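Local coordinates for protein alpha-11 giardin (PDB 2II2) that is an annexin that binds calcium and probably takes part in attachment of the parasite to the intestinal mucosa and in cytoskeletal remodelling, at residues 17-29 with 55-69. Numbering follows the deposited sequence.
Sequences LEAKNEEELVTFT and FLKKCIKNGPYEDVM
Phe55 meets Leu17 and Glu18 of helix 9-18: its CD2 lies 3.8 Å from Leu17 CD1, while Glu18 CG reaches the ring edge and the Glu18 carboxylate pairs with Lys14. Leu56 packs its CG against Leu17 CD2 and its CD1 against Leu25 CD2. Cys59 CB lies 3.3 Å from Leu17 O and its SG 3.8 Å from Leu17 CB. The Cys59 carbonyl O accepts from Lys20 NZ at 3.1 Å, the donor tilted 18° from the carbonyl plane; the bend at the last torsion of Lys20 (chi4 -59°) turns the ammonium there, and water 1 joins it to Lys61 NZ. Two helix-turn-helix units, of the kind annexin repeats are built from, meet at their loops, Lys20 CA and Ile60 CA being 5.9 Å apart; Lys20, at positive phi, follows helix 9-18 in a Schellman motif. Ile60, a calcium ligand in another structure but without calcium here, sets CG1 against Leu17 CD2 and CG2 against Glu22 OE2. Water 3 links Lys61 N to Glu22 OE2. Glu22 CD lies 3.6 Å above the Tyr65 ring plane, offset toward the rim, planes 13° apart, with Asn297 holding OE1. Tyr65 OH makes a weak bond to Glu22 O (2.7 Å). Finally, Met69 CE sits 3.8 Å from both Val26 CA and Thr29 OG1.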
ATOM      1  N   LEU A  17     -25.864  -7.237   4.558  1.00 10.03           N
ATOM      2  CA  LEU A  17     -25.659  -5.811   4.371  1.00 10.36           C
ATOM      3  C   LEU A  17     -26.837  -4.978   4.888  1.00  9.83           C
ATOM      4  O   LEU A  17     -26.636  -3.958   5.596  1.00 10.94           O
ATOM      5  CB  LEU A  17     -25.324  -5.528   2.899  1.00  9.90           C
ATOM      6  CG  LEU A  17     -23.944  -6.039   2.438  1.00  9.87           C
ATOM      7  CD1 LEU A  17     -23.811  -5.933   0.915  1.00 11.36           C
ATOM      8  CD2 LEU A  17     -22.784  -5.321   3.130  1.00 10.69           C
ATOM      9  N   GLU A  18     -28.059  -5.454   4.589  1.00 10.42           N
ATOM     10  CA  GLU A  18     -29.240  -4.754   5.077  1.00 11.96           C
ATOM     11  C   GLU A  18     -29.328  -4.729   6.602  1.00 11.54           C
ATOM     12  O   GLU A  18     -29.902  -3.803   7.169  1.00 13.53           O
ATOM     13  CB  GLU A  18     -30.512  -5.326   4.436  1.00 11.85           C
ATOM     14  CG  GLU A  18     -30.566  -4.992   2.953  1.00 14.39           C
ATOM     15  CD  GLU A  18     -31.585  -5.799   2.163  1.00 16.34           C
ATOM     16  OE1 GLU A  18     -32.066  -6.848   2.642  1.00 16.60           O
ATOM     17  OE2 GLU A  18     -31.895  -5.363   1.038  1.00 16.99           O
ATOM     18  N   ALA A  19     -28.761  -5.744   7.260  1.00 11.33           N
ATOM     19  CA  ALA A  19     -28.728  -5.803   8.717  1.00 11.48           C
ATOM     20  C   ALA A  19     -27.534  -5.039   9.298  1.00 11.14           C
ATOM     21  O   ALA A  19     -27.408  -4.925  10.533  1.00 11.84           O
ATOM     22  CB  ALA A  19     -28.699  -7.251   9.191  1.00 12.03           C
ATOM     23  N   LYS A  20     -26.650  -4.525   8.427  1.00 11.01           N
ATOM     24  CA  LYS A  20     -25.411  -3.887   8.839  1.00 11.91           C
ATOM     25  C   LYS A  20     -24.597  -4.832   9.723  1.00 12.02           C
ATOM     26  O   LYS A  20     -23.925  -4.395  10.667  1.00 12.78           O
ATOM     27  CB  LYS A  20     -25.665  -2.539   9.511  1.00 12.45           C
ATOM     28  CG  LYS A  20     -26.593  -1.635   8.732  1.00 13.47           C
ATOM     29  CD  LYS A  20     -26.708  -0.268   9.373  1.00 15.71           C
ATOM     30  CE  LYS A  20     -27.793   0.566   8.716  1.00 17.27           C
ATOM     31  NZ  LYS A  20     -27.569   0.794   7.255  1.00 17.69           N
ATOM     32  N   ASN A  21     -24.611  -6.115   9.385  1.00 12.02           N
ATOM     33  CA  ASN A  21     -23.932  -7.105  10.204  1.00 12.25           C
ATOM     34  C   ASN A  21     -22.485  -7.237   9.787  1.00 10.65           C
ATOM     35  O   ASN A  21     -22.137  -8.089   8.968  1.00 10.89           O
ATOM     36  CB  ASN A  21     -24.661  -8.448  10.135  1.00 12.94           C
ATOM     37  CG  ASN A  21     -24.241  -9.391  11.242  1.00 15.34           C
ATOM     38  OD1 ASN A  21     -23.078  -9.424  11.632  1.00 15.08           O
ATOM     39  ND2 ASN A  21     -25.190 -10.167  11.757  1.00 19.73           N
ATOM     40  N   GLU A  22     -21.659  -6.376  10.381  1.00 10.66           N
ATOM     41  CA  GLU A  22     -20.247  -6.299  10.015  1.00 10.27           C
ATOM     42  C   GLU A  22     -19.501  -7.580  10.366  1.00  9.59           C
ATOM     43  O   GLU A  22     -18.552  -7.957   9.668  1.00  9.83           O
ATOM     44  CB  GLU A  22     -19.608  -5.101  10.703  1.00  9.50           C
ATOM     45  CG  GLU A  22     -20.120  -3.789  10.191  1.00  9.86           C
ATOM     46  CD  GLU A  22     -19.409  -2.583  10.784  1.00 10.32           C
ATOM     47  OE1 GLU A  22     -18.575  -2.740  11.700  1.00 11.64           O
ATOM     48  OE2 GLU A  22     -19.701  -1.467  10.333  1.00 12.58           O
ATOM     49  N   GLU A  23     -19.892  -8.214  11.469  0.50 10.29           N
ATOM     50  CA  GLU A  23     -19.271  -9.465  11.885  0.50 11.39           C
ATOM     51  C   GLU A  23     -19.494 -10.547  10.826  0.50 10.14           C
ATOM     52  O   GLU A  23     -18.551 -11.199  10.375  0.50 10.84           O
ATOM     53  CB  GLU A  23     -19.827  -9.917  13.242  0.50 11.98           C
ATOM     54  CG  GLU A  23     -19.433  -9.033  14.416  0.50 13.51           C
ATOM     55  CD  GLU A  23     -20.092  -9.432  15.735  0.50 14.17           C
ATOM     56  OE1 GLU A  23     -21.165 -10.069  15.714  0.50 17.59           O
ATOM     57  OE2 GLU A  23     -19.532  -9.099  16.804  0.50 16.98           O
ATOM     58  N   GLU A  24     -20.748 -10.721  10.412  1.00  9.70           N
ATOM     59  CA  GLU A  24     -21.061 -11.726   9.421  1.00 10.41           C
ATOM     60  C   GLU A  24     -20.514 -11.373   8.036  1.00  9.84           C
ATOM     61  O   GLU A  24     -20.241 -12.269   7.232  1.00 10.32           O
ATOM     62  CB  GLU A  24     -22.560 -12.000   9.372  1.00 11.31           C
ATOM     63  CG  GLU A  24     -22.785 -13.384   8.853  1.00 16.22           C
ATOM     64  CD  GLU A  24     -24.208 -13.861   8.957  1.00 19.36           C
ATOM     65  OE1 GLU A  24     -25.033 -13.251   9.699  1.00 19.53           O
ATOM     66  OE2 GLU A  24     -24.490 -14.858   8.268  1.00 20.02           O
ATOM     67  N   LEU A  25     -20.364 -10.082   7.738  1.00  9.26           N
ATOM     68  CA  LEU A  25     -19.777  -9.714   6.463  1.00  8.91           C
ATOM     69  C   LEU A  25     -18.342 -10.211   6.361  1.00  9.30           C
ATOM     70  O   LEU A  25     -17.890 -10.620   5.282  1.00  9.52           O
ATOM     71  CB  LEU A  25     -19.890  -8.216   6.217  1.00  9.42           C
ATOM     72  CG  LEU A  25     -19.340  -7.703   4.888  1.00  9.41           C
ATOM     73  CD1 LEU A  25     -20.078  -8.338   3.709  1.00 11.04           C
ATOM     74  CD2 LEU A  25     -19.394  -6.196   4.810  1.00 10.16           C
ATOM     75  N   VAL A  26     -17.631 -10.173   7.481  1.00  8.77           N
ATOM     76  CA  VAL A  26     -16.257 -10.697   7.488  1.00  9.51           C
ATOM     77  C   VAL A  26     -16.213 -12.186   7.144  1.00  8.97           C
ATOM     78  O   VAL A  26     -15.456 -12.612   6.273  1.00  9.98           O
ATOM     79  CB  VAL A  26     -15.571 -10.447   8.838  1.00  9.73           C
ATOM     80  CG1 VAL A  26     -14.217 -11.104   8.944  1.00  9.89           C
ATOM     81  CG2 VAL A  26     -15.417  -8.945   9.098  1.00  9.99           C
ATOM     82  N   THR A  27     -17.026 -12.969   7.835  1.00  9.68           N
ATOM     83  CA  THR A  27     -17.013 -14.406   7.595  1.00 10.14           C
ATOM     84  C   THR A  27     -17.518 -14.747   6.190  1.00  9.48           C
ATOM     85  O   THR A  27     -16.999 -15.664   5.540  1.00 10.73           O
ATOM     86  CB  THR A  27     -17.783 -15.154   8.687  1.00 10.98           C
ATOM     87  OG1 THR A  27     -19.145 -14.745   8.677  1.00 14.14           O
ATOM     88  CG2 THR A  27     -17.187 -14.854  10.031  1.00 13.40           C
ATOM     89  N   PHE A  28     -18.533 -14.023   5.721  1.00  9.88           N
ATOM     90  CA  PHE A  28     -19.000 -14.212   4.351  1.00  8.90           C
ATOM     91  C   PHE A  28     -17.885 -13.973   3.322  1.00  9.58           C
ATOM     92  O   PHE A  28     -17.676 -14.748   2.375  1.00  9.46           O
ATOM     93  CB  PHE A  28     -20.207 -13.310   4.057  1.00  9.70           C
ATOM     94  CG  PHE A  28     -20.698 -13.426   2.639  1.00  9.35           C
ATOM     95  CD1 PHE A  28     -21.634 -14.401   2.282  1.00 10.05           C
ATOM     96  CD2 PHE A  28     -20.206 -12.597   1.655  1.00  9.27           C
ATOM     97  CE1 PHE A  28     -22.071 -14.511   0.970  1.00  9.70           C
ATOM     98  CE2 PHE A  28     -20.611 -12.711   0.341  1.00  9.60           C
ATOM     99  CZ  PHE A  28     -21.550 -13.675   0.003  1.00 10.71           C
ATOM    100  N   THR A  29     -17.164 -12.869   3.519  1.00  9.22           N
ATOM    101  CA  THR A  29     -16.123 -12.469   2.587  1.00  9.25           C
ATOM    102  C   THR A  29     -15.011 -13.508   2.526  1.00  9.72           C
ATOM    103  O   THR A  29     -14.420 -13.708   1.475  1.00 10.42           O
ATOM    104  CB  THR A  29     -15.601 -11.080   2.936  1.00  8.60           C
ATOM    105  OG1 THR A  29     -16.685 -10.149   2.826  1.00  9.27           O
ATOM    106  CG2 THR A  29     -14.488 -10.636   1.998  1.00 10.20           C
ATOM    107  N   PHE A  55     -23.459  -0.445  -2.934  1.00  9.56           N
ATOM    108  CA  PHE A  55     -24.459  -0.924  -1.983  1.00  9.69           C
ATOM    109  C   PHE A  55     -23.810  -1.254  -0.648  1.00  9.14           C
ATOM    110  O   PHE A  55     -24.336  -0.908   0.382  1.00 10.09           O
ATOM    111  CB  PHE A  55     -25.201  -2.129  -2.552  1.00  9.79           C
ATOM    112  CG  PHE A  55     -26.325  -2.633  -1.676  1.00 10.37           C
ATOM    113  CD1 PHE A  55     -27.444  -1.842  -1.444  1.00 10.31           C
ATOM    114  CD2 PHE A  55     -26.288  -3.912  -1.119  1.00  9.93           C
ATOM    115  CE1 PHE A  55     -28.483  -2.282  -0.644  1.00 11.64           C
ATOM    116  CE2 PHE A  55     -27.323  -4.367  -0.307  1.00 11.84           C
ATOM    117  CZ  PHE A  55     -28.435  -3.568  -0.076  1.00 10.72           C
ATOM    118  N   LEU A  56     -22.656  -1.922  -0.676  1.00  9.10           N
ATOM    119  CA  LEU A  56     -21.897  -2.166   0.553  1.00  9.30           C
ATOM    120  C   LEU A  56     -21.628  -0.838   1.286  1.00  8.66           C
ATOM    121  O   LEU A  56     -21.857  -0.740   2.483  1.00  9.04           O
ATOM    122  CB  LEU A  56     -20.624  -2.943   0.243  1.00  8.81           C
ATOM    123  CG  LEU A  56     -19.731  -3.339   1.421  1.00  8.76           C
ATOM    124  CD1 LEU A  56     -18.911  -4.555   1.076  1.00 10.10           C
ATOM    125  CD2 LEU A  56     -18.817  -2.193   1.825  1.00 10.01           C
ATOM    126  N   LYS A  57     -21.190   0.183   0.544  1.00  9.23           N
ATOM    127  CA  LYS A  57     -20.886   1.469   1.168  1.00  9.44           C
ATOM    128  C   LYS A  57     -22.147   2.143   1.702  1.00  9.78           C
ATOM    129  O   LYS A  57     -22.086   2.825   2.726  1.00  9.90           O
ATOM    130  CB  LYS A  57     -20.164   2.372   0.178  1.00 10.24           C
ATOM    131  CG  LYS A  57     -18.731   1.990  -0.122  1.00 11.28           C
ATOM    132  CD  LYS A  57     -18.107   3.027  -1.050  1.00 14.66           C
ATOM    133  CE  LYS A  57     -16.763   2.608  -1.612  1.00 17.33           C
ATOM    134  NZ  LYS A  57     -16.341   3.499  -2.731  1.00 19.76           N
ATOM    135  N   LYS A  58     -23.276   1.949   1.017  0.50  9.69           N
ATOM    136  CA  LYS A  58     -24.547   2.521   1.448  0.50  9.65           C
ATOM    137  C   LYS A  58     -25.024   1.900   2.758  0.50 10.00           C
ATOM    138  O   LYS A  58     -25.665   2.562   3.565  0.50  9.86           O
ATOM    139  CB  LYS A  58     -25.612   2.349   0.362  0.50 10.22           C
ATOM    140  CG  LYS A  58     -26.888   3.171   0.583  0.50 10.10           C
ATOM    141  CD  LYS A  58     -27.977   2.821  -0.427  0.50 10.18           C
ATOM    142  CE  LYS A  58     -29.288   3.560  -0.171  0.50 10.95           C
ATOM    143  NZ  LYS A  58     -29.878   3.340   1.195  0.50 12.02           N
ATOM    144  N   CYS A  59     -24.708   0.623   2.953  1.00  9.39           N
ATOM    145  CA  CYS A  59     -25.171  -0.126   4.118  1.00  9.78           C
ATOM    146  C   CYS A  59     -24.244  -0.000   5.327  1.00 10.45           C
ATOM    147  O   CYS A  59     -24.710   0.014   6.466  1.00 11.57           O
ATOM    148  CB  CYS A  59     -25.310  -1.599   3.738  1.00 11.21           C
ATOM    149  SG  CYS A  59     -26.693  -1.942   2.638  1.00 11.13           S
ATOM    150  N   ILE A  60     -22.938   0.020   5.061  1.00 10.32           N
ATOM    151  CA  ILE A  60     -21.902  -0.011   6.091  1.00 10.17           C
ATOM    152  C   ILE A  60     -21.388   1.401   6.368  1.00 10.24           C
ATOM    153  O   ILE A  60     -20.940   2.098   5.462  1.00 11.12           O
ATOM    154  CB  ILE A  60     -20.737  -0.921   5.657  1.00 10.46           C
ATOM    155  CG1 ILE A  60     -21.212  -2.357   5.414  1.00 10.69           C
ATOM    156  CG2 ILE A  60     -19.591  -0.907   6.670  1.00 10.83           C
ATOM    157  CD1 ILE A  60     -21.943  -3.022   6.582  1.00 11.43           C
ATOM    158  N   LYS A  61     -21.433   1.811   7.631  1.00 10.27           N
ATOM    159  CA  LYS A  61     -21.066   3.187   7.976  1.00 10.64           C
ATOM    160  C   LYS A  61     -19.611   3.449   7.664  1.00 10.32           C
ATOM    161  O   LYS A  61     -18.762   2.564   7.788  1.00 10.34           O
ATOM    162  CB  LYS A  61     -21.400   3.507   9.423  1.00 11.48           C
ATOM    163  CG  LYS A  61     -22.898   3.549   9.638  1.00 13.37           C
ATOM    164  CD  LYS A  61     -23.269   3.924  11.046  1.00 15.18           C
ATOM    165  CE  LYS A  61     -24.782   3.853  11.243  1.00 16.21           C
ATOM    166  NZ  LYS A  61     -25.341   2.538  10.889  1.00 20.55           N
ATOM    167  N   ASN A  62     -19.328   4.679   7.241  1.00 10.16           N
ATOM    168  CA  ASN A  62     -18.031   5.024   6.681  1.00  9.76           C
ATOM    169  C   ASN A  62     -16.915   4.977   7.727  1.00  9.21           C
ATOM    170  O   ASN A  62     -17.152   5.189   8.934  1.00 10.26           O
ATOM    171  CB  ASN A  62     -18.093   6.393   6.001  1.00 10.57           C
ATOM    172  CG  ASN A  62     -18.021   7.544   6.994  1.00 11.37           C
ATOM    173  OD1 ASN A  62     -16.926   7.978   7.370  1.00 13.77           O
ATOM    174  ND2 ASN A  62     -19.179   8.065   7.413  1.00 13.57           N
ATOM    175  N   GLY A  63     -15.710   4.649   7.257  1.00  9.15           N
ATOM    176  CA  GLY A  63     -14.583   4.490   8.164  1.00  9.55           C
ATOM    177  C   GLY A  63     -13.667   3.403   7.677  1.00  8.17           C
ATOM    178  O   GLY A  63     -13.823   2.910   6.559  1.00  8.56           O
ATOM    179  N   PRO A  64     -12.687   3.008   8.493  1.00  8.28           N
ATOM    180  CA  PRO A  64     -11.709   2.012   8.061  1.00  8.52           C
ATOM    181  C   PRO A  64     -12.267   0.612   7.804  1.00  7.83           C
ATOM    182  O   PRO A  64     -11.740  -0.096   6.943  1.00  8.56           O
ATOM    183  CB  PRO A  64     -10.641   2.038   9.177  1.00  8.52           C
ATOM    184  CG  PRO A  64     -11.335   2.586  10.355  1.00 11.03           C
ATOM    185  CD  PRO A  64     -12.379   3.552   9.825  1.00  9.15           C
ATOM    186  N   TYR A  65     -13.286   0.193   8.556  1.00  7.84           N
ATOM    187  CA  TYR A  65     -13.930  -1.077   8.254  1.00  7.77           C
ATOM    188  C   TYR A  65     -14.564  -1.030   6.840  1.00  7.50           C
ATOM    189  O   TYR A  65     -14.351  -1.912   6.021  1.00  7.69           O
ATOM    190  CB  TYR A  65     -14.952  -1.461   9.343  1.00  8.43           C
ATOM    191  CG  TYR A  65     -15.698  -2.730   8.989  1.00  7.89           C
ATOM    192  CD1 TYR A  65     -15.230  -3.994   9.367  1.00  8.35           C
ATOM    193  CD2 TYR A  65     -16.832  -2.671   8.200  1.00  9.09           C
ATOM    194  CE1 TYR A  65     -15.889  -5.140   8.999  1.00  8.03           C
ATOM    195  CE2 TYR A  65     -17.510  -3.814   7.831  1.00  9.44           C
ATOM    196  CZ  TYR A  65     -17.040  -5.055   8.226  1.00  8.16           C
ATOM    197  OH  TYR A  65     -17.694  -6.196   7.854  1.00  9.12           O
ATOM    198  N   GLU A  66     -15.314   0.042   6.550  1.00  8.00           N
ATOM    199  CA  GLU A  66     -15.866   0.176   5.203  1.00  7.91           C
ATOM    200  C   GLU A  66     -14.737   0.195   4.160  1.00  7.30           C
ATOM    201  O   GLU A  66     -14.852  -0.441   3.120  1.00  7.91           O
ATOM    202  CB  GLU A  66     -16.658   1.485   5.061  1.00  8.59           C
ATOM    203  CG  GLU A  66     -17.497   1.555   3.772  1.00  9.77           C
ATOM    204  CD  GLU A  66     -17.784   2.967   3.300  1.00 11.27           C
ATOM    205  OE1 GLU A  66     -16.830   3.636   2.797  1.00 12.97           O
ATOM    206  OE2 GLU A  66     -18.944   3.407   3.435  1.00 11.84           O
ATOM    207  N   ASP A  67     -13.661   0.935   4.435  1.00  7.47           N
ATOM    208  CA  ASP A  67     -12.558   1.077   3.493  1.00  8.01           C
ATOM    209  C   ASP A  67     -11.953  -0.275   3.140  1.00  7.09           C
ATOM    210  O   ASP A  67     -11.715  -0.557   1.987  1.00  8.75           O
ATOM    211  CB  ASP A  67     -11.417   1.918   4.071  1.00  8.80           C
ATOM    212  CG  ASP A  67     -11.703   3.393   4.126  1.00 10.67           C
ATOM    213  OD1 ASP A  67     -12.681   3.861   3.511  1.00 11.74           O
ATOM    214  OD2 ASP A  67     -10.917   4.089   4.812  1.00 12.54           O
ATOM    215  N   VAL A  68     -11.644  -1.087   4.157  1.00  7.49           N
ATOM    216  CA  VAL A  68     -10.977  -2.358   3.880  1.00  7.37           C
ATOM    217  C   VAL A  68     -11.889  -3.279   3.076  1.00  7.24           C
ATOM    218  O   VAL A  68     -11.450  -4.003   2.176  1.00  7.86           O
ATOM    219  CB  VAL A  68     -10.416  -3.029   5.168  1.00  7.22           C
ATOM    220  CG1 VAL A  68     -11.508  -3.642   6.027  1.00  7.83           C
ATOM    221  CG2 VAL A  68      -9.397  -4.089   4.769  1.00  8.12           C
ATOM    222  N   MET A  69     -13.180  -3.239   3.373  1.00  7.52           N
ATOM    223  CA  MET A  69     -14.144  -4.052   2.636  1.00  8.29           C
ATOM    224  C   MET A  69     -14.343  -3.566   1.194  1.00  7.96           C
ATOM    225  O   MET A  69     -14.368  -4.375   0.230  1.00  8.71           O
ATOM    226  CB  MET A  69     -15.483  -4.082   3.379  1.00  8.85           C
ATOM    227  CG  MET A  69     -15.548  -5.040   4.521  1.00  8.62           C
ATOM    228  SD  MET A  69     -15.465  -6.728   3.870  1.00 10.61           S
ATOM    229  CE  MET A  69     -15.368  -7.701   5.376  1.00 10.82           C
TER
HETATM  230  O   HOH W   1     -25.816   2.885   7.815  1.00 19.55           O
HETATM  231  O   HOH W   2     -28.229   2.128   4.882  1.00 22.69           O
HETATM  232  O   HOH W   3     -22.058  -0.269   9.555  1.00 12.21           O
HETATM  233  O   HOH W   4     -18.502   0.895  10.085  1.00 12.51           O